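Side-chain contacts in DNA polymerase sliding clamp B (Sulfolobus tokodaii, PDB 3AIZ), which serves as one subunit of a ring-shaped sliding clamp that encircles DNA and tethers the replicative polymerase and other DNA-processing proteins to it: residues K81-S86 against T107-N112; L132-T137 against I159-N164. All coordinates share one frame; numbering follows the deposited sequence.

Contact 1 (K81-S86 against T107-N112); sequences KAKSKS and TGTRSN. With SO4 (sulfate ion), chain F.
K83 lies across the hydroxyls of T107 and T109 at the surface of the N-terminal domain of this PCNA-type clamp subunit. The loop that follows helix 72-80 here meets the start of strand 109-120. G108 and T109 form a G1 beta bulge opposite D104, and the positive phi of G108 suits a glycine. No hydrogen bond joins the two segments. At this end the contact is made by CB and CG of K83, which cross both threonine side chains at about a right angle. K83 CB is 3.5 Å from T107 OG1. With chi1 at -70°, K83 CG stands anti to the carbonyl carbon, and this puts K83 CG 3.4 Å from T109 OG1. In both threonines OG1 sits between the backbone N and the carbonyl carbon, with chi1 of 61° in T107 and 62° in T109. This turns the two hydroxyls toward each other. T109 OG1 donates to T107 OG1 at 2.8 Å, and T107 OG1 is also hydrogen-bonded to D104.

At the start of the loop, K81 passes S111, with K81 CD 4.2 Å from S111 OG. That hydroxyl is hydrogen-bonded to R110 O. It also bonds to S174 of the neighbouring sliding clamp C subunit, whose strand pairs antiparallel with R110, S111 and N112 and carries the sheet across the interface. At the other end of the loop, S84 makes an ST turn, its OG accepting from S86 N. A sulfate, probably from the crystallisation liquor, sits against this turn. S84 OG donates to sulfate O2 at 2.8 Å. K85 N donates to sulfate O4, also at 2.8 Å. K85 NZ reaches sulfate O1 through a weak bond of 3.4 Å.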
ATOM      1  N   LYS A  81     -21.301   5.781   2.331  1.00 60.88           N
ATOM      2  CA  LYS A  81     -21.480   4.334   2.277  1.00 62.22           C
ATOM      3  C   LYS A  81     -22.174   3.900   0.990  1.00 65.62           C
ATOM      4  O   LYS A  81     -22.540   2.733   0.835  1.00 65.93           O
ATOM      5  CB  LYS A  81     -22.283   3.846   3.487  1.00 56.15           C
ATOM      6  CG  LYS A  81     -21.619   4.114   4.826  1.00 57.78           C
ATOM      7  CD  LYS A  81     -22.445   3.553   5.972  1.00 55.41           C
ATOM      8  CE  LYS A  81     -21.810   3.873   7.316  1.00 61.61           C
ATOM      9  NZ  LYS A  81     -20.427   3.329   7.420  1.00 63.62           N
ATOM     10  N   ALA A  82     -22.357   4.843   0.071  1.00 65.53           N
ATOM     11  CA  ALA A  82     -23.001   4.554  -1.203  1.00 62.57           C
ATOM     12  C   ALA A  82     -22.158   3.590  -2.030  1.00 63.96           C
ATOM     13  O   ALA A  82     -21.155   3.984  -2.626  1.00 61.19           O
ATOM     14  CB  ALA A  82     -23.251   5.840  -1.974  1.00 61.62           C
ATOM     15  N   LYS A  83     -22.572   2.326  -2.057  1.00 64.01           N
ATOM     16  CA  LYS A  83     -21.861   1.300  -2.813  1.00 62.83           C
ATOM     17  C   LYS A  83     -21.753   1.669  -4.289  1.00 63.57           C
ATOM     18  O   LYS A  83     -20.720   1.441  -4.920  1.00 66.80           O
ATOM     19  CB  LYS A  83     -22.556  -0.056  -2.662  1.00 57.00           C
ATOM     20  CG  LYS A  83     -22.440  -0.673  -1.278  1.00 57.01           C
ATOM     21  CD  LYS A  83     -21.002  -1.061  -0.966  1.00 64.24           C
ATOM     22  CE  LYS A  83     -20.882  -1.697   0.411  1.00 66.15           C
ATOM     23  NZ  LYS A  83     -21.291  -0.763   1.499  1.00 64.72           N
ATOM     24  N   SER A  84     -22.822   2.241  -4.831  1.00 56.84           N
ATOM     25  CA  SER A  84     -22.867   2.597  -6.244  1.00 56.36           C
ATOM     26  C   SER A  84     -23.201   4.073  -6.441  1.00 59.12           C
ATOM     27  O   SER A  84     -23.585   4.764  -5.498  1.00 59.98           O
ATOM     28  CB  SER A  84     -23.888   1.725  -6.976  1.00 52.17           C
ATOM     29  OG  SER A  84     -23.961   2.061  -8.349  1.00 61.99           O
ATOM     30  N   LYS A  85     -23.046   4.551  -7.671  1.00 59.94           N
ATOM     31  CA  LYS A  85     -23.393   5.927  -8.008  1.00 61.20           C
ATOM     32  C   LYS A  85     -24.876   6.036  -8.351  1.00 56.05           C
ATOM     33  O   LYS A  85     -25.375   7.118  -8.658  1.00 55.21           O
ATOM     34  CB  LYS A  85     -22.545   6.427  -9.178  1.00 66.99           C
ATOM     35  CG  LYS A  85     -21.054   6.482  -8.886  1.00 74.93           C
ATOM     36  CD  LYS A  85     -20.273   7.002 -10.082  1.00 78.61           C
ATOM     37  CE  LYS A  85     -18.780   7.030  -9.797  1.00 77.14           C
ATOM     38  NZ  LYS A  85     -18.258   5.678  -9.456  1.00 78.66           N
ATOM     39  N   SER A  86     -25.574   4.907  -8.296  1.00 53.38           N
ATOM     40  CA  SER A  86     -27.002   4.871  -8.581  1.00 50.48           C
ATOM     41  C   SER A  86     -27.811   4.682  -7.302  1.00 46.47           C
ATOM     42  O   SER A  86     -29.017   4.444  -7.350  1.00 47.13           O
ATOM     43  CB  SER A  86     -27.321   3.751  -9.572  1.00 49.53           C
ATOM     44  OG  SER A  86     -26.637   3.948 -10.796  1.00 59.09           O
ATOM     45  N   THR A 107     -26.188  -3.434  -5.998  1.00 37.71           N
ATOM     46  CA  THR A 107     -25.405  -4.367  -5.194  1.00 37.66           C
ATOM     47  C   THR A 107     -26.266  -5.095  -4.168  1.00 34.81           C
ATOM     48  O   THR A 107     -25.762  -5.878  -3.365  1.00 37.86           O
ATOM     49  CB  THR A 107     -24.252  -3.654  -4.459  1.00 39.71           C
ATOM     50  OG1 THR A 107     -24.786  -2.663  -3.573  1.00 36.84           O
ATOM     51  CG2 THR A 107     -23.312  -2.991  -5.453  1.00 42.07           C
ATOM     52  N   GLY A 108     -27.566  -4.831  -4.198  1.00 36.56           N
ATOM     53  CA  GLY A 108     -28.485  -5.452  -3.262  1.00 36.41           C
ATOM     54  C   GLY A 108     -28.125  -5.158  -1.819  1.00 32.59           C
ATOM     55  O   GLY A 108     -28.189  -6.038  -0.963  1.00 34.67           O
ATOM     56  N   THR A 109     -27.742  -3.915  -1.549  1.00 32.08           N
ATOM     57  CA  THR A 109     -27.388  -3.510  -0.196  1.00 31.89           C
ATOM     58  C   THR A 109     -28.126  -2.248   0.227  1.00 29.71           C
ATOM     59  O   THR A 109     -28.702  -1.542  -0.599  1.00 32.00           O
ATOM     60  CB  THR A 109     -25.878  -3.260  -0.058  1.00 33.39           C
ATOM     61  OG1 THR A 109     -25.489  -2.186  -0.924  1.00 38.36           O
ATOM     62  CG2 THR A 109     -25.097  -4.513  -0.418  1.00 33.67           C
ATOM     63  N   ARG A 110     -28.106  -1.979   1.528  1.00 30.49           N
ATOM     64  CA  ARG A 110     -28.697  -0.771   2.081  1.00 30.42           C
ATOM     65  C   ARG A 110     -27.922  -0.360   3.319  1.00 32.94           C
ATOM     66  O   ARG A 110     -27.120  -1.129   3.845  1.00 37.14           O
ATOM     67  CB  ARG A 110     -30.161  -0.999   2.459  1.00 33.42           C
ATOM     68  CG  ARG A 110     -31.047  -1.459   1.320  1.00 36.61           C
ATOM     69  CD  ARG A 110     -32.508  -1.278   1.671  1.00 32.52           C
ATOM     70  NE  ARG A 110     -32.880  -2.020   2.869  1.00 36.66           N
ATOM     71  CZ  ARG A 110     -33.483  -3.203   2.855  1.00 44.63           C
ATOM     72  NH1 ARG A 110     -33.784  -3.781   1.699  1.00 43.39           N
ATOM     73  NH2 ARG A 110     -33.788  -3.806   3.997  1.00 42.76           N
ATOM     74  N   SER A 111     -28.167   0.859   3.782  1.00 33.96           N
ATOM     75  CA  SER A 111     -27.569   1.345   5.015  1.00 34.17           C
ATOM     76  C   SER A 111     -28.443   2.444   5.590  1.00 34.96           C
ATOM     77  O   SER A 111     -29.051   3.212   4.849  1.00 38.33           O
ATOM     78  CB  SER A 111     -26.155   1.872   4.762  1.00 37.90           C
ATOM     79  OG  SER A 111     -25.276   0.828   4.385  1.00 39.62           O
ATOM     80  N   ASN A 112     -28.518   2.512   6.912  1.00 33.36           N
ATOM     81  CA  ASN A 112     -29.295   3.559   7.557  1.00 36.94           C
ATOM     82  C   ASN A 112     -28.600   4.126   8.784  1.00 38.06           C
ATOM     83  O   ASN A 112     -27.577   3.605   9.230  1.00 38.45           O
ATOM     84  CB  ASN A 112     -30.701   3.061   7.914  1.00 37.42           C
ATOM     85  CG  ASN A 112     -30.690   1.948   8.944  1.00 39.50           C
ATOM     86  OD1 ASN A 112     -29.726   1.783   9.691  1.00 42.57           O
ATOM     87  ND2 ASN A 112     -31.771   1.179   8.993  1.00 39.38           N
TER
HETATM   88  S   SO4 F 250     -20.631   2.377  -9.844  1.00 81.30           S
HETATM   89  O1  SO4 F 250     -19.879   3.013 -10.923  1.00 83.06           O
HETATM   90  O2  SO4 F 250     -21.948   1.983 -10.339  1.00 65.84           O
HETATM   91  O3  SO4 F 250     -19.909   1.198  -9.375  1.00 71.52           O
HETATM   92  O4  SO4 F 250     -20.786   3.320  -8.739  1.00 72.19           O

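Contact 2 (L132-T137 against I159-N164); sequences LSVTFT and ISADEN
The hydrophobic interior of the C-terminal PCNA domain holds this contact, in which V134 and F136 of strand 134-138 face A161 and I159 of strand 156-161. The two strands are not hydrogen-bonded to each other in these segments. They meet through side chains alone, and all four touching residues are buried. V134 straddles the A161 methyl with both branches: V134 CG1 lies 4.0 Å from A161 CB, and V134 CG2 lies 4.2 Å from the same A161 CB. A chi1 of 178° sets both valine branches to reach that one methyl.

The second pair is F136 and I159, whose side chains come from opposite directions. I159 is extended, with chi1 and chi2 both near 180°, and this carries CD1 out to the phenyl group. The methyl arrives at the ring edge, near the ring plane, with F136 CE1 and I159 CD1 4.2 Å apart. It does not lie over the face. V166 of strand 165-172 packs on F136, I159 and A161, while F222 of strand 218-223 packs on V134 and I159. S133 and V134 form a classic beta bulge opposite F222.

At the end of strand 156-161 the chain turns away at the surface. D162 OD1 accepts from N164 N at 2.9 Å in an Asx turn. The N-H comes from above the carboxylate plane, 43° out of it.

Across the segments the chemistry is wholly apolar. With no polar pair to fix a direction, the fit depends on the shape of aliphatic and aromatic groups, and burial of these groups probably supplies most of the stabilisation.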
ATOM      1  N   LEU A 132     -30.283  40.675 -11.635  1.00 47.11           N
ATOM      2  CA  LEU A 132     -29.004  40.225 -12.166  1.00 44.82           C
ATOM      3  C   LEU A 132     -28.818  40.711 -13.600  1.00 44.96           C
ATOM      4  O   LEU A 132     -29.298  40.086 -14.546  1.00 46.62           O
ATOM      5  CB  LEU A 132     -28.901  38.700 -12.098  1.00 40.01           C
ATOM      6  CG  LEU A 132     -28.307  38.093 -10.823  1.00 37.52           C
ATOM      7  CD1 LEU A 132     -28.557  38.979  -9.613  1.00 38.13           C
ATOM      8  CD2 LEU A 132     -28.879  36.704 -10.589  1.00 37.62           C
ATOM      9  N   SER A 133     -28.122  41.835 -13.750  1.00 41.86           N
ATOM     10  CA  SER A 133     -27.879  42.421 -15.061  1.00 41.64           C
ATOM     11  C   SER A 133     -27.118  41.450 -15.955  1.00 41.83           C
ATOM     12  O   SER A 133     -27.369  41.366 -17.155  1.00 43.71           O
ATOM     13  CB  SER A 133     -27.083  43.719 -14.923  1.00 41.34           C
ATOM     14  OG  SER A 133     -27.672  44.587 -13.972  1.00 46.47           O
ATOM     15  N   VAL A 134     -26.187  40.716 -15.356  1.00 41.68           N
ATOM     16  CA  VAL A 134     -25.337  39.800 -16.103  1.00 40.99           C
ATOM     17  C   VAL A 134     -25.430  38.378 -15.564  1.00 38.54           C
ATOM     18  O   VAL A 134     -25.261  38.146 -14.368  1.00 38.72           O
ATOM     19  CB  VAL A 134     -23.862  40.243 -16.059  1.00 35.76           C
ATOM     20  CG1 VAL A 134     -22.985  39.241 -16.792  1.00 34.83           C
ATOM     21  CG2 VAL A 134     -23.708  41.633 -16.655  1.00 41.15           C
ATOM     22  N   THR A 135     -25.704  37.431 -16.454  1.00 35.24           N
ATOM     23  CA  THR A 135     -25.696  36.018 -16.100  1.00 35.70           C
ATOM     24  C   THR A 135     -24.939  35.221 -17.154  1.00 34.83           C
ATOM     25  O   THR A 135     -25.075  35.472 -18.349  1.00 37.56           O
ATOM     26  CB  THR A 135     -27.124  35.445 -15.966  1.00 39.68           C
ATOM     27  OG1 THR A 135     -27.828  35.602 -17.204  1.00 41.02           O
ATOM     28  CG2 THR A 135     -27.887  36.154 -14.857  1.00 40.83           C
ATOM     29  N   PHE A 136     -24.131  34.268 -16.707  1.00 30.64           N
ATOM     30  CA  PHE A 136     -23.436  33.382 -17.630  1.00 33.65           C
ATOM     31  C   PHE A 136     -23.342  31.971 -17.067  1.00 35.83           C
ATOM     32  O   PHE A 136     -23.362  31.775 -15.852  1.00 35.67           O
ATOM     33  CB  PHE A 136     -22.047  33.925 -17.983  1.00 33.92           C
ATOM     34  CG  PHE A 136     -21.136  34.101 -16.800  1.00 31.75           C
ATOM     35  CD1 PHE A 136     -21.073  35.312 -16.131  1.00 31.89           C
ATOM     36  CD2 PHE A 136     -20.327  33.062 -16.369  1.00 31.25           C
ATOM     37  CE1 PHE A 136     -20.227  35.478 -15.048  1.00 34.36           C
ATOM     38  CE2 PHE A 136     -19.480  33.224 -15.287  1.00 29.41           C
ATOM     39  CZ  PHE A 136     -19.429  34.434 -14.629  1.00 26.54           C
ATOM     40  N   THR A 137     -23.251  30.991 -17.957  1.00 33.43           N
ATOM     41  CA  THR A 137     -23.172  29.598 -17.546  1.00 35.48           C
ATOM     42  C   THR A 137     -21.871  28.979 -18.037  1.00 34.44           C
ATOM     43  O   THR A 137     -21.436  29.237 -19.158  1.00 37.83           O
ATOM     44  CB  THR A 137     -24.367  28.786 -18.081  1.00 37.32           C
ATOM     45  OG1 THR A 137     -25.585  29.487 -17.804  1.00 36.93           O
ATOM     46  CG2 THR A 137     -24.418  27.413 -17.426  1.00 35.92           C
ATOM     47  N   ILE A 159     -15.058  41.849 -11.183  1.00 28.38           N
ATOM     48  CA  ILE A 159     -15.722  41.239 -12.325  1.00 30.59           C
ATOM     49  C   ILE A 159     -16.592  42.272 -13.035  1.00 30.96           C
ATOM     50  O   ILE A 159     -17.291  43.057 -12.395  1.00 31.44           O
ATOM     51  CB  ILE A 159     -16.565  40.013 -11.910  1.00 30.35           C
ATOM     52  CG1 ILE A 159     -17.070  39.266 -13.146  1.00 32.09           C
ATOM     53  CG2 ILE A 159     -17.724  40.429 -11.019  1.00 28.89           C
ATOM     54  CD1 ILE A 159     -17.710  37.931 -12.832  1.00 31.83           C
ATOM     55  N   SER A 160     -16.528  42.280 -14.362  1.00 28.95           N
ATOM     56  CA  SER A 160     -17.290  43.231 -15.159  1.00 32.19           C
ATOM     57  C   SER A 160     -17.539  42.663 -16.548  1.00 34.13           C
ATOM     58  O   SER A 160     -16.763  41.847 -17.037  1.00 34.24           O
ATOM     59  CB  SER A 160     -16.546  44.563 -15.265  1.00 34.90           C
ATOM     60  OG  SER A 160     -15.343  44.416 -15.997  1.00 32.08           O
ATOM     61  N   ALA A 161     -18.619  43.098 -17.185  1.00 34.58           N
ATOM     62  CA  ALA A 161     -18.972  42.556 -18.489  1.00 40.14           C
ATOM     63  C   ALA A 161     -19.605  43.585 -19.413  1.00 43.19           C
ATOM     64  O   ALA A 161     -20.383  44.431 -18.979  1.00 44.32           O
ATOM     65  CB  ALA A 161     -19.894  41.352 -18.328  1.00 41.63           C
ATOM     66  N   ASP A 162     -19.249  43.507 -20.690  1.00 47.95           N
ATOM     67  CA  ASP A 162     -19.955  44.242 -21.728  1.00 52.48           C
ATOM     68  C   ASP A 162     -20.873  43.258 -22.439  1.00 58.06           C
ATOM     69  O   ASP A 162     -21.180  42.195 -21.899  1.00 58.04           O
ATOM     70  CB  ASP A 162     -18.979  44.902 -22.707  1.00 55.25           C
ATOM     71  CG  ASP A 162     -18.067  43.900 -23.394  1.00 61.98           C
ATOM     72  OD1 ASP A 162     -18.409  42.700 -23.427  1.00 60.79           O
ATOM     73  OD2 ASP A 162     -17.005  44.317 -23.907  1.00 61.40           O
ATOM     74  N   GLU A 163     -21.300  43.592 -23.650  1.00 60.61           N
ATOM     75  CA  GLU A 163     -22.274  42.765 -24.353  1.00 64.72           C
ATOM     76  C   GLU A 163     -21.756  41.363 -24.689  1.00 62.14           C
ATOM     77  O   GLU A 163     -22.540  40.418 -24.791  1.00 61.89           O
ATOM     78  CB  GLU A 163     -22.767  43.467 -25.622  1.00 74.34           C
ATOM     79  CG  GLU A 163     -23.903  42.742 -26.329  1.00 76.62           C
ATOM     80  CD  GLU A 163     -24.414  43.496 -27.541  1.00 84.96           C
ATOM     81  OE1 GLU A 163     -23.897  44.597 -27.821  1.00 89.01           O
ATOM     82  OE2 GLU A 163     -25.335  42.986 -28.214  1.00 83.40           O
ATOM     83  N   ASN A 164     -20.442  41.223 -24.852  1.00 55.48           N
ATOM     84  CA  ASN A 164     -19.877  39.960 -25.330  1.00 55.06           C
ATOM     85  C   ASN A 164     -18.735  39.377 -24.497  1.00 51.66           C
ATOM     86  O   ASN A 164     -18.199  38.324 -24.836  1.00 51.08           O
ATOM     87  CB  ASN A 164     -19.415  40.107 -26.783  1.00 57.65           C
ATOM     88  CG  ASN A 164     -20.566  40.310 -27.748  1.00 65.34           C
ATOM     89  OD1 ASN A 164     -21.722  40.038 -27.422  1.00 68.98           O
ATOM     90  ND2 ASN A 164     -20.252  40.786 -28.948  1.00 66.50           N
TER

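Contact 1 comes first along the chain. It closes a loop over strands 88-93 and 97-104, bringing residues 81-86 beside the start of strand 109-120 in the N-terminal domain. That strand then leads toward the C-terminal domain and strand 134-138. Contact 2 opens there and closes across helix 140-150 at residues 159-164. The two contacts are in series and neither nest nor cross. They lie on opposite sides of the chain's centre. The centres of contact 1 and contact 2 are about 42 Å apart. Contact 1 lies at the surface, and its 107-112 segment is part of the interface with the sliding clamp C subunit, whereas contact 2 joins two strands inside its own domain.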